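Local coordinates for protein adenosine kinase (Sinorhizobium meliloti, PDB 3UBO) that binds adenosine and ADP and, as a pfkB-family kinase, probably transfers a phosphate group from ATP to adenosine, at residues A[13-18]-A[113-118]; A[37-42]-A[131-136]; A[158-163]-A[188-193]. All coordinates share one frame; numbering follows the deposited sequence.

Contact 1 of 3, residues A[13-18]-A[113-118]. With ADN (adenosine), chain C.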
loop_
_atom_site.group_PDB
_atom_site.type_symbol
_atom_site.label_atom_id
_atom_site.label_comp_id
_atom_site.label_asym_id
_atom_site.label_seq_id
_atom_site.Cartn_x
_atom_site.Cartn_y
_atom_site.Cartn_z
ATOM N N ASN A 13 -0.385 20.011 2.307
ATOM C CA ASN A 13 0.817 19.295 2.705
ATOM C C ASN A 13 0.985 17.990 1.958
ATOM O O ASN A 13 0.157 17.071 2.099
ATOM C CB ASN A 13 0.641 18.995 4.161
ATOM C CG ASN A 13 0.814 20.173 4.967
ATOM O OD1 ASN A 13 1.740 20.950 4.680
ATOM N ND2 ASN A 13 -0.040 20.384 5.953
ATOM N N ALA A 14 2.026 17.871 1.158
ATOM C CA ALA A 14 2.243 16.635 0.447
ATOM C C ALA A 14 2.768 15.541 1.398
ATOM O O ALA A 14 3.852 15.666 1.964
ATOM C CB ALA A 14 3.190 16.860 -0.696
ATOM N N ILE A 15 2.010 14.483 1.606
ATOM C CA ILE A 15 2.285 13.528 2.704
ATOM C C ILE A 15 2.200 12.079 2.212
ATOM O O ILE A 15 1.265 11.717 1.484
ATOM C CB ILE A 15 1.347 13.729 3.905
ATOM C CG1 ILE A 15 1.547 15.145 4.476
ATOM C CG2 ILE A 15 1.561 12.640 4.902
ATOM C CD1 ILE A 15 0.574 15.475 5.564
ATOM N N VAL A 16 3.213 11.270 2.528
ATOM C CA VAL A 16 3.035 9.840 2.314
ATOM C C VAL A 16 2.638 9.121 3.611
ATOM O O VAL A 16 3.207 9.408 4.680
ATOM C CB VAL A 16 4.180 9.201 1.596
ATOM C CG1 VAL A 16 3.883 7.667 1.340
ATOM C CG2 VAL A 16 4.364 9.933 0.351
ATOM N N ASP A 17 1.596 8.292 3.508
ATOM C CA ASP A 17 0.985 7.613 4.660
ATOM C C ASP A 17 1.545 6.237 4.898
ATOM O O ASP A 17 1.543 5.357 3.984
ATOM C CB ASP A 17 -0.536 7.476 4.469
ATOM C CG ASP A 17 -1.245 8.766 4.706
ATOM O OD1 ASP A 17 -0.494 9.717 4.936
ATOM O OD2 ASP A 17 -2.487 8.878 4.664
ATOM N N ILE A 18 1.962 6.032 6.142
ATOM C CA ILE A 18 2.459 4.719 6.543
ATOM C C ILE A 18 1.482 4.278 7.558
ATOM O O ILE A 18 1.325 4.938 8.613
ATOM C CB ILE A 18 3.887 4.781 7.130
ATOM C CG1 ILE A 18 4.646 5.910 6.389
ATOM C CG2 ILE A 18 4.534 3.418 7.072
ATOM C CD1 ILE A 18 6.007 5.635 6.086
ATOM N N PRO A 113 13.303 15.573 4.191
ATOM C CA PRO A 113 12.808 14.622 3.194
ATOM C C PRO A 113 11.289 14.751 3.146
ATOM O O PRO A 113 10.699 15.508 3.963
ATOM C CB PRO A 113 13.225 13.267 3.762
ATOM C CG PRO A 113 13.739 13.581 5.175
ATOM C CD PRO A 113 13.302 14.968 5.521
ATOM N N THR A 114 10.705 14.056 2.179
ATOM C CA THR A 114 9.288 14.107 1.934
ATOM C C THR A 114 8.469 13.858 3.214
ATOM O O THR A 114 8.748 12.963 4.011
ATOM C CB THR A 114 8.989 13.133 0.797
ATOM O OG1 THR A 114 9.597 13.626 -0.406
ATOM C CG2 THR A 114 7.521 12.896 0.593
ATOM N N ALA A 115 7.471 14.683 3.445
ATOM C CA ALA A 115 6.682 14.535 4.650
ATOM C C ALA A 115 6.032 13.168 4.750
ATOM O O ALA A 115 5.770 12.561 3.736
ATOM C CB ALA A 115 5.620 15.549 4.683
ATOM N N ARG A 116 5.798 12.686 5.965
ATOM C CA ARG A 116 5.201 11.369 6.152
ATOM C C ARG A 116 4.317 11.352 7.388
ATOM O O ARG A 116 4.536 12.118 8.325
ATOM C CB ARG A 116 6.289 10.299 6.266
ATOM C CG ARG A 116 6.985 10.265 7.616
ATOM C CD ARG A 116 7.724 8.952 7.822
ATOM N NE ARG A 116 9.083 9.160 8.314
ATOM C CZ ARG A 116 10.008 9.870 7.675
ATOM N NH1 ARG A 116 9.723 10.443 6.514
ATOM N NH2 ARG A 116 11.219 10.006 8.197
ATOM N N SER A 117 3.315 10.478 7.391
ATOM C CA SER A 117 2.414 10.405 8.516
ATOM C C SER A 117 2.204 8.966 8.964
ATOM O O SER A 117 1.951 8.055 8.136
ATOM C CB SER A 117 1.111 11.110 8.183
ATOM O OG SER A 117 0.210 11.090 9.258
HETATM N N MSE A 118 2.379 8.777 10.276
HETATM C CA MSE A 118 2.277 7.459 10.918
HETATM C C MSE A 118 0.853 7.321 11.263
HETATM O O MSE A 118 0.411 7.929 12.233
HETATM C CB MSE A 118 3.017 7.409 12.271
HETATM C CG MSE A 118 4.552 7.429 12.330
HETATM SE SE MSE A 118 5.614 6.822 10.773
HETATM C CE MSE A 118 4.367 5.404 10.327
HETATM O "O5'" ADN C . -7.721 13.029 6.373
HETATM C "C5'" ADN C . -7.058 12.005 5.541
HETATM C "C4'" ADN C . -5.558 12.317 5.210
HETATM O "O4'" ADN C . -4.962 13.260 6.107
HETATM C "C3'" ADN C . -4.370 11.250 4.956
HETATM O "O3'" ADN C . -4.221 10.471 3.794
HETATM C "C2'" ADN C . -3.091 12.080 5.312
HETATM O "O2'" ADN C . -2.032 12.062 4.331
HETATM C "C1'" ADN C . -3.679 13.402 5.608
HETATM N N9 ADN C . -2.882 14.138 6.635
HETATM C C8 ADN C . -2.471 13.783 7.952
HETATM N N7 ADN C . -1.850 14.897 8.578
HETATM C C5 ADN C . -1.893 15.945 7.640
HETATM C C6 ADN C . -1.412 17.283 7.677
HETATM N N6 ADN C . -0.771 17.829 8.843
HETATM N N1 ADN C . -1.624 18.108 6.513
HETATM C C2 ADN C . -2.295 17.582 5.361
HETATM N N3 ADN C . -2.788 16.256 5.283
HETATM C C4 ADN C . -2.551 15.463 6.431
#
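I15 lies between the adenosine and the strand at 116-118: its CD1 covers one face of the adenine, 3.2 Å from C4 of the base, its CG2 touches CB of S117, and its CG1 faces CB of A115. At the rim of the base, N13 ND2 donates to N1 of the adenine, 2.8 Å and 161° at the hydrogen; the same amide nitrogen also reaches Y160 O. The other flat group is the D17 carboxylate, which takes one ribose hydroxyl on each oxygen: O2' donates to OD1 at 2.9 Å and O3' donates to OD2. With CG anti to its carbonyl carbon (chi1 -76°), the D17 side chain carries both oxygens to the sugar. The two bonds hold the 2' and 3' hydroxyls on one carboxylate.

Behind these groups the strands run parallel, 23° apart. V16 N donates to A115 O at 3.1 Å, from above the carbonyl plane; V16 O accepts from S117 N, and S117 O from I18 N at 2.8 Å. On the face away from adenosine, I18 lies alongside the selenomethionine M118, both pointing the same way, and I18 CD1 meets R116 CD at 4.1 Å. S117 OG is hydrogen-bonded to T131 OG1.

Both strands belong to the mixed sheet of the lid seen in ribokinase-like kinases, with 16-21 between 56-59 and 116-121. Helix 87-98 packs on V16 and R116 through F92 and L88, while helix 42-50 covers I18, R116 and M118.

Contact 2 of 3, residues A[37-42]-A[131-136]. With ADN (adenosine), chain C.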
loop_
_atom_site.group_PDB
_atom_site.type_symbol
_atom_site.label_atom_id
_atom_site.label_comp_id
_atom_site.label_asym_id
_atom_site.label_seq_id
_atom_site.Cartn_x
_atom_site.Cartn_y
_atom_site.Cartn_z
HETATM N N MSE A 37 -4.898 14.621 14.323
HETATM C CA MSE A 37 -3.644 14.643 13.635
HETATM C C MSE A 37 -2.639 15.169 14.591
HETATM O O MSE A 37 -2.756 16.265 15.070
HETATM C CB MSE A 37 -3.638 15.611 12.495
HETATM C CG MSE A 37 -2.705 16.723 12.817
HETATM SE SE MSE A 37 -1.093 16.673 11.913
HETATM C CE MSE A 37 -0.990 18.480 11.573
ATOM N N ASN A 38 -1.665 14.320 14.904
ATOM C CA ASN A 38 -0.610 14.647 15.847
ATOM C C ASN A 38 0.641 15.080 15.107
ATOM O O ASN A 38 1.075 14.430 14.156
ATOM C CB ASN A 38 -0.304 13.450 16.748
ATOM C CG ASN A 38 -1.545 12.892 17.417
ATOM O OD1 ASN A 38 -1.728 13.029 18.626
ATOM N ND2 ASN A 38 -2.406 12.256 16.630
ATOM N N LEU A 39 1.214 16.188 15.551
ATOM C CA LEU A 39 2.346 16.760 14.908
ATOM C C LEU A 39 3.566 16.336 15.636
ATOM O O LEU A 39 3.646 16.460 16.828
ATOM C CB LEU A 39 2.237 18.253 14.974
ATOM C CG LEU A 39 1.551 18.886 13.794
ATOM C CD1 LEU A 39 1.251 20.260 14.178
ATOM C CD2 LEU A 39 2.428 18.851 12.603
ATOM N N ILE A 40 4.524 15.843 14.891
ATOM C CA ILE A 40 5.704 15.243 15.463
ATOM C C ILE A 40 6.988 15.674 14.734
ATOM O O ILE A 40 6.997 15.869 13.488
ATOM C CB ILE A 40 5.593 13.668 15.384
ATOM C CG1 ILE A 40 5.802 13.175 13.946
ATOM C CG2 ILE A 40 4.347 13.221 15.958
ATOM C CD1 ILE A 40 5.563 11.702 13.728
ATOM N N ASN A 41 8.076 15.771 15.491
ATOM C CA ASN A 41 9.387 15.950 14.840
ATOM C C ASN A 41 9.868 14.660 14.202
ATOM O O ASN A 41 9.216 13.627 14.277
ATOM C CB ASN A 41 10.445 16.474 15.812
ATOM C CG ASN A 41 10.601 15.591 17.042
ATOM O OD1 ASN A 41 10.421 14.362 16.989
ATOM N ND2 ASN A 41 10.897 16.218 18.176
ATOM N N ALA A 42 11.032 14.703 13.603
ATOM C CA ALA A 42 11.564 13.561 12.866
ATOM C C ALA A 42 11.964 12.376 13.731
ATOM O O ALA A 42 11.980 11.245 13.227
ATOM C CB ALA A 42 12.787 13.973 12.003
ATOM N N THR A 131 2.194 13.112 12.250
ATOM C CA THR A 131 2.694 13.634 10.968
ATOM C C THR A 131 3.894 14.442 11.198
ATOM O O THR A 131 3.896 15.294 12.075
ATOM C CB THR A 131 1.617 14.499 10.239
ATOM O OG1 THR A 131 0.481 13.661 9.966
ATOM C CG2 THR A 131 2.137 14.984 8.941
ATOM N N TYR A 132 4.921 14.126 10.432
ATOM C CA TYR A 132 6.151 14.871 10.455
ATOM C C TYR A 132 6.168 15.642 9.121
ATOM O O TYR A 132 6.115 15.035 8.045
ATOM C CB TYR A 132 7.394 13.941 10.656
ATOM C CG TYR A 132 8.706 14.543 10.136
ATOM C CD1 TYR A 132 9.266 15.685 10.733
ATOM C CD2 TYR A 132 9.356 14.016 9.015
ATOM C CE1 TYR A 132 10.439 16.258 10.255
ATOM C CE2 TYR A 132 10.515 14.566 8.550
ATOM C CZ TYR A 132 11.073 15.700 9.171
ATOM O OH TYR A 132 12.255 16.286 8.683
ATOM N N LEU A 133 6.279 16.970 9.184
ATOM C CA LEU A 133 6.060 17.788 7.995
ATOM C C LEU A 133 7.141 17.732 6.914
ATOM O O LEU A 133 6.854 17.998 5.749
ATOM C CB LEU A 133 5.737 19.208 8.409
ATOM C CG LEU A 133 4.403 19.241 9.133
ATOM C CD1 LEU A 133 4.195 20.439 10.089
ATOM C CD2 LEU A 133 3.349 19.144 8.065
ATOM N N GLY A 134 8.375 17.356 7.269
ATOM C CA GLY A 134 9.454 17.229 6.271
ATOM C C GLY A 134 9.480 18.390 5.287
ATOM O O GLY A 134 9.300 19.541 5.706
ATOM N N ALA A 135 9.746 18.085 4.006
ATOM C CA ALA A 135 9.683 19.036 2.900
ATOM C C ALA A 135 8.506 20.057 2.961
ATOM O O ALA A 135 8.708 21.240 2.768
ATOM C CB ALA A 135 9.757 18.293 1.540
ATOM N N CYS A 136 7.288 19.646 3.286
ATOM C CA CYS A 136 6.175 20.578 3.462
ATOM C C CYS A 136 6.418 21.979 4.150
ATOM O O CYS A 136 5.602 22.891 4.033
ATOM C CB CYS A 136 4.996 19.831 4.123
ATOM S SG CYS A 136 4.533 18.336 3.111
HETATM O "O5'" ADN C . -7.721 13.029 6.373
HETATM C "C5'" ADN C . -7.058 12.005 5.541
HETATM C "C4'" ADN C . -5.558 12.317 5.210
HETATM O "O4'" ADN C . -4.962 13.260 6.107
HETATM C "C3'" ADN C . -4.370 11.250 4.956
HETATM O "O3'" ADN C . -4.221 10.471 3.794
HETATM C "C2'" ADN C . -3.091 12.080 5.312
HETATM O "O2'" ADN C . -2.032 12.062 4.331
HETATM C "C1'" ADN C . -3.679 13.402 5.608
HETATM N N9 ADN C . -2.882 14.138 6.635
HETATM C C8 ADN C . -2.471 13.783 7.952
HETATM N N7 ADN C . -1.850 14.897 8.578
HETATM C C5 ADN C . -1.893 15.945 7.640
HETATM C C6 ADN C . -1.412 17.283 7.677
HETATM N N6 ADN C . -0.771 17.829 8.843
HETATM N N1 ADN C . -1.624 18.108 6.513
HETATM C C2 ADN C . -2.295 17.582 5.361
HETATM N N3 ADN C . -2.788 16.256 5.283
HETATM C C4 ADN C . -2.551 15.463 6.431
#
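Two backbone hydrogen bonds join N38, T131 and I40 in parallel pairing: T131 N donates to N38 O, nearly in line with its C=O, and I40 N donates to T131 O at 2.9 Å, 35° out of the carbonyl plane. Strand 37-39 is an outermost strand of the mixed sheet and pairs there with 127-132. Just beyond it N41 caps helix 42-50, its OD1 accepting from R44 N.

The aromatic contact is a CH-pi one. CB of A42 lies 3.9 Å from the Y132 ring centroid and 21° off the normal, offset toward the rim; the backbone N of G134 sits over the centre of the opposite face, and I40 O lies in plane at the edge. CG of Y132 is anti to the backbone N (chi1 156°), which carries the ring along past I40 to the start of that helix.

Among apolar contacts, L39 CD2 meets L133 CD1 at 3.5 Å, beyond the end of strand 127-132, and I40 CG1 packs on Y132 CB at 3.7 Å.

T131 OG1 is 3.0 Å from adenosine N7, consistent with an uncharged hydroxyl facing that side of the base, with S117 OG behind it as a second-shell partner.

Contact 3 of 3, residues A[158-163]-A[188-193]. With ADN (adenosine), chain C.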
loop_
_atom_site.group_PDB
_atom_site.type_symbol
_atom_site.label_atom_id
_atom_site.label_comp_id
_atom_site.label_asym_id
_atom_site.label_seq_id
_atom_site.Cartn_x
_atom_site.Cartn_y
_atom_site.Cartn_z
ATOM N N GLU A 158 -5.882 23.232 2.521
ATOM C CA GLU A 158 -6.062 22.744 3.920
ATOM C C GLU A 158 -5.889 23.844 4.961
ATOM O O GLU A 158 -5.014 24.708 4.782
ATOM C CB GLU A 158 -5.080 21.565 4.283
ATOM C CG GLU A 158 -5.079 20.288 3.384
ATOM C CD GLU A 158 -3.636 19.817 3.097
ATOM O OE1 GLU A 158 -3.501 18.699 2.503
ATOM O OE2 GLU A 158 -2.638 20.590 3.433
ATOM N N GLY A 159 -6.699 23.830 6.020
ATOM C CA GLY A 159 -6.342 24.495 7.263
ATOM C C GLY A 159 -4.972 23.993 7.746
ATOM O O GLY A 159 -4.151 24.745 8.313
ATOM N N TYR A 160 -4.703 22.711 7.471
ATOM C CA TYR A 160 -3.473 22.027 7.894
ATOM C C TYR A 160 -2.195 22.784 7.520
ATOM O O TYR A 160 -1.104 22.400 7.956
ATOM C CB TYR A 160 -3.367 20.625 7.251
ATOM C CG TYR A 160 -4.078 19.513 7.982
ATOM C CD1 TYR A 160 -4.633 18.438 7.274
ATOM C CD2 TYR A 160 -4.215 19.530 9.355
ATOM C CE1 TYR A 160 -5.332 17.431 7.910
ATOM C CE2 TYR A 160 -4.903 18.514 9.996
ATOM C CZ TYR A 160 -5.463 17.464 9.262
ATOM O OH TYR A 160 -6.128 16.436 9.890
ATOM N N LEU A 161 -2.360 23.800 6.661
ATOM C CA LEU A 161 -1.299 24.520 5.969
ATOM C C LEU A 161 -0.891 25.696 6.814
ATOM O O LEU A 161 0.103 26.348 6.553
ATOM C CB LEU A 161 -1.792 25.060 4.641
ATOM C CG LEU A 161 -1.644 24.166 3.415
ATOM C CD1 LEU A 161 -1.907 24.978 2.152
ATOM C CD2 LEU A 161 -0.292 23.482 3.324
ATOM N N TRP A 162 -1.685 25.982 7.825
ATOM C CA TRP A 162 -1.252 26.976 8.778
ATOM C C TRP A 162 0.013 26.572 9.548
ATOM O O TRP A 162 0.865 27.439 9.812
ATOM C CB TRP A 162 -2.417 27.539 9.622
ATOM C CG TRP A 162 -2.954 28.705 8.856
ATOM C CD1 TRP A 162 -3.043 30.013 9.282
ATOM C CD2 TRP A 162 -3.325 28.711 7.449
ATOM N NE1 TRP A 162 -3.479 30.822 8.235
ATOM C CE2 TRP A 162 -3.658 30.057 7.107
ATOM C CE3 TRP A 162 -3.400 27.710 6.444
ATOM C CZ2 TRP A 162 -4.079 30.429 5.806
ATOM C CZ3 TRP A 162 -3.805 28.078 5.143
ATOM C CH2 TRP A 162 -4.157 29.436 4.844
ATOM N N ASP A 163 0.177 25.264 9.807
ATOM C CA ASP A 163 1.277 24.733 10.616
ATOM C C ASP A 163 2.645 25.083 10.064
ATOM O O ASP A 163 3.487 25.617 10.812
ATOM C CB ASP A 163 1.147 23.213 10.853
ATOM C CG ASP A 163 0.067 22.874 11.864
ATOM O OD1 ASP A 163 -0.017 23.612 12.875
ATOM O OD2 ASP A 163 -0.722 21.910 11.633
ATOM N N THR A 188 -10.975 23.009 3.574
ATOM C CA THR A 188 -11.373 22.124 4.688
ATOM C C THR A 188 -10.807 22.602 6.030
ATOM O O THR A 188 -9.680 23.045 6.089
ATOM C CB THR A 188 -10.822 20.735 4.488
ATOM O OG1 THR A 188 -10.544 20.209 5.773
ATOM C CG2 THR A 188 -9.514 20.782 3.754
ATOM N N LEU A 189 -11.549 22.498 7.113
ATOM C CA LEU A 189 -10.960 22.827 8.415
ATOM C C LEU A 189 -9.937 21.795 8.937
ATOM O O LEU A 189 -9.371 21.935 10.030
ATOM C CB LEU A 189 -12.068 22.954 9.441
ATOM C CG LEU A 189 -12.656 24.346 9.522
ATOM C CD1 LEU A 189 -12.419 24.991 8.205
ATOM C CD2 LEU A 189 -14.113 24.269 9.864
ATOM N N SER A 190 -9.781 20.704 8.194
ATOM C CA SER A 190 -8.749 19.713 8.481
ATOM C C SER A 190 -8.984 18.844 9.724
ATOM O O SER A 190 -9.222 17.620 9.596
ATOM C CB SER A 190 -7.422 20.427 8.571
ATOM O OG SER A 190 -7.044 20.877 7.270
ATOM N N ASP A 191 -8.936 19.460 10.911
ATOM C CA ASP A 191 -8.880 18.702 12.152
ATOM C C ASP A 191 -9.311 19.585 13.286
ATOM O O ASP A 191 -9.119 20.791 13.270
ATOM C CB ASP A 191 -7.446 18.141 12.323
ATOM C CG ASP A 191 -7.166 17.616 13.710
ATOM O OD1 ASP A 191 -7.893 16.746 14.283
ATOM O OD2 ASP A 191 -6.163 18.121 14.239
ATOM N N SER A 192 -9.921 19.002 14.285
ATOM C CA SER A 192 -10.456 19.867 15.300
ATOM C C SER A 192 -9.390 20.483 16.185
ATOM O O SER A 192 -9.712 21.298 17.023
ATOM C CB SER A 192 -11.532 19.178 16.130
ATOM O OG SER A 192 -10.945 18.430 17.163
ATOM N N PHE A 193 -8.120 20.139 16.041
ATOM C CA PHE A 193 -7.126 20.836 16.873
ATOM C C PHE A 193 -6.492 21.936 16.099
ATOM O O PHE A 193 -6.092 22.921 16.668
ATOM C CB PHE A 193 -6.052 19.908 17.460
ATOM C CG PHE A 193 -6.580 19.025 18.566
ATOM C CD1 PHE A 193 -6.457 19.410 19.897
ATOM C CD2 PHE A 193 -7.245 17.806 18.261
ATOM C CE1 PHE A 193 -6.998 18.592 20.942
ATOM C CE2 PHE A 193 -7.788 16.978 19.298
ATOM C CZ PHE A 193 -7.656 17.381 20.647
HETATM O "O5'" ADN C . -7.721 13.029 6.373
HETATM C "C5'" ADN C . -7.058 12.005 5.541
HETATM C "C4'" ADN C . -5.558 12.317 5.210
HETATM O "O4'" ADN C . -4.962 13.260 6.107
HETATM C "C3'" ADN C . -4.370 11.250 4.956
HETATM O "O3'" ADN C . -4.221 10.471 3.794
HETATM C "C2'" ADN C . -3.091 12.080 5.312
HETATM O "O2'" ADN C . -2.032 12.062 4.331
HETATM C "C1'" ADN C . -3.679 13.402 5.608
HETATM N N9 ADN C . -2.882 14.138 6.635
HETATM C C8 ADN C . -2.471 13.783 7.952
HETATM N N7 ADN C . -1.850 14.897 8.578
HETATM C C5 ADN C . -1.893 15.945 7.640
HETATM C C6 ADN C . -1.412 17.283 7.677
HETATM N N6 ADN C . -0.771 17.829 8.843
HETATM N N1 ADN C . -1.624 18.108 6.513
HETATM C C2 ADN C . -2.295 17.582 5.361
HETATM N N3 ADN C . -2.788 16.256 5.283
HETATM C C4 ADN C . -2.551 15.463 6.431
#
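S190 OG faces two successive backbone amides of 158-163. It accepts from Y160 N at 3.0 Å, with 140° at the hydrogen, while G159 N comes close at a poor angle and gives its hydrogen to T188 O instead, 3.1 Å away and 158°. The backbone of G159 thus packs directly against T188 and S190.

The Y160 ring is sandwiched. CB of S190 sits 3.3 Å from the centroid, 7° off the ring normal, a CH-pi contact over the centre of one face. Adenosine C6 lies 3.4 Å above the other face, offset toward the rim. D191 CB approaches the phenol OH at 3.3 Å, the two side chains crossing at about a right angle. S190, with positive phi, is held in an ST turn by its own N donating to T188 OG1 at 2.6 Å; one residue on, D191 caps helix 192-197 through a weak bond from F193 N.

E158 leads its carboxylate past C2 of the adenine, OE1 at 3.3 Å, and its oxygens accept from A63 N and N13 N.

Strands 152-158 and 184-188 are neighbours in the parallel sheet of the larger domain, and this contact joins the loops at their C-terminal ends. Helix 168-179 packs against L161 and W162, helix 218-224 against L189 and S192, and strand 37-39 of the other sheet reaches Y160 and D191 through M37.

Overall arrangement
All three contacts meet at one adenosine. Contacts 1 and 2, with centres 8 Å apart, belong to the same sheet, whose strands 116-121 and 127-132 are neighbours, and S117 OG–T131 OG1 (2.7 Å) ties them. Contact 3, on the larger domain, lies about 15 Å from contact 1 and 13 Å from contact 2, centre to centre. N13 bridges it to contact 1, bonding to both E158 and Y160. From contacts 1 and 3, I15 and Y160 cover opposite faces of the adenine, while contact 2 lines its N7 edge. The bound ADP is further off, about 12 Å from the D17 side chain and about 7 Å from that of T188.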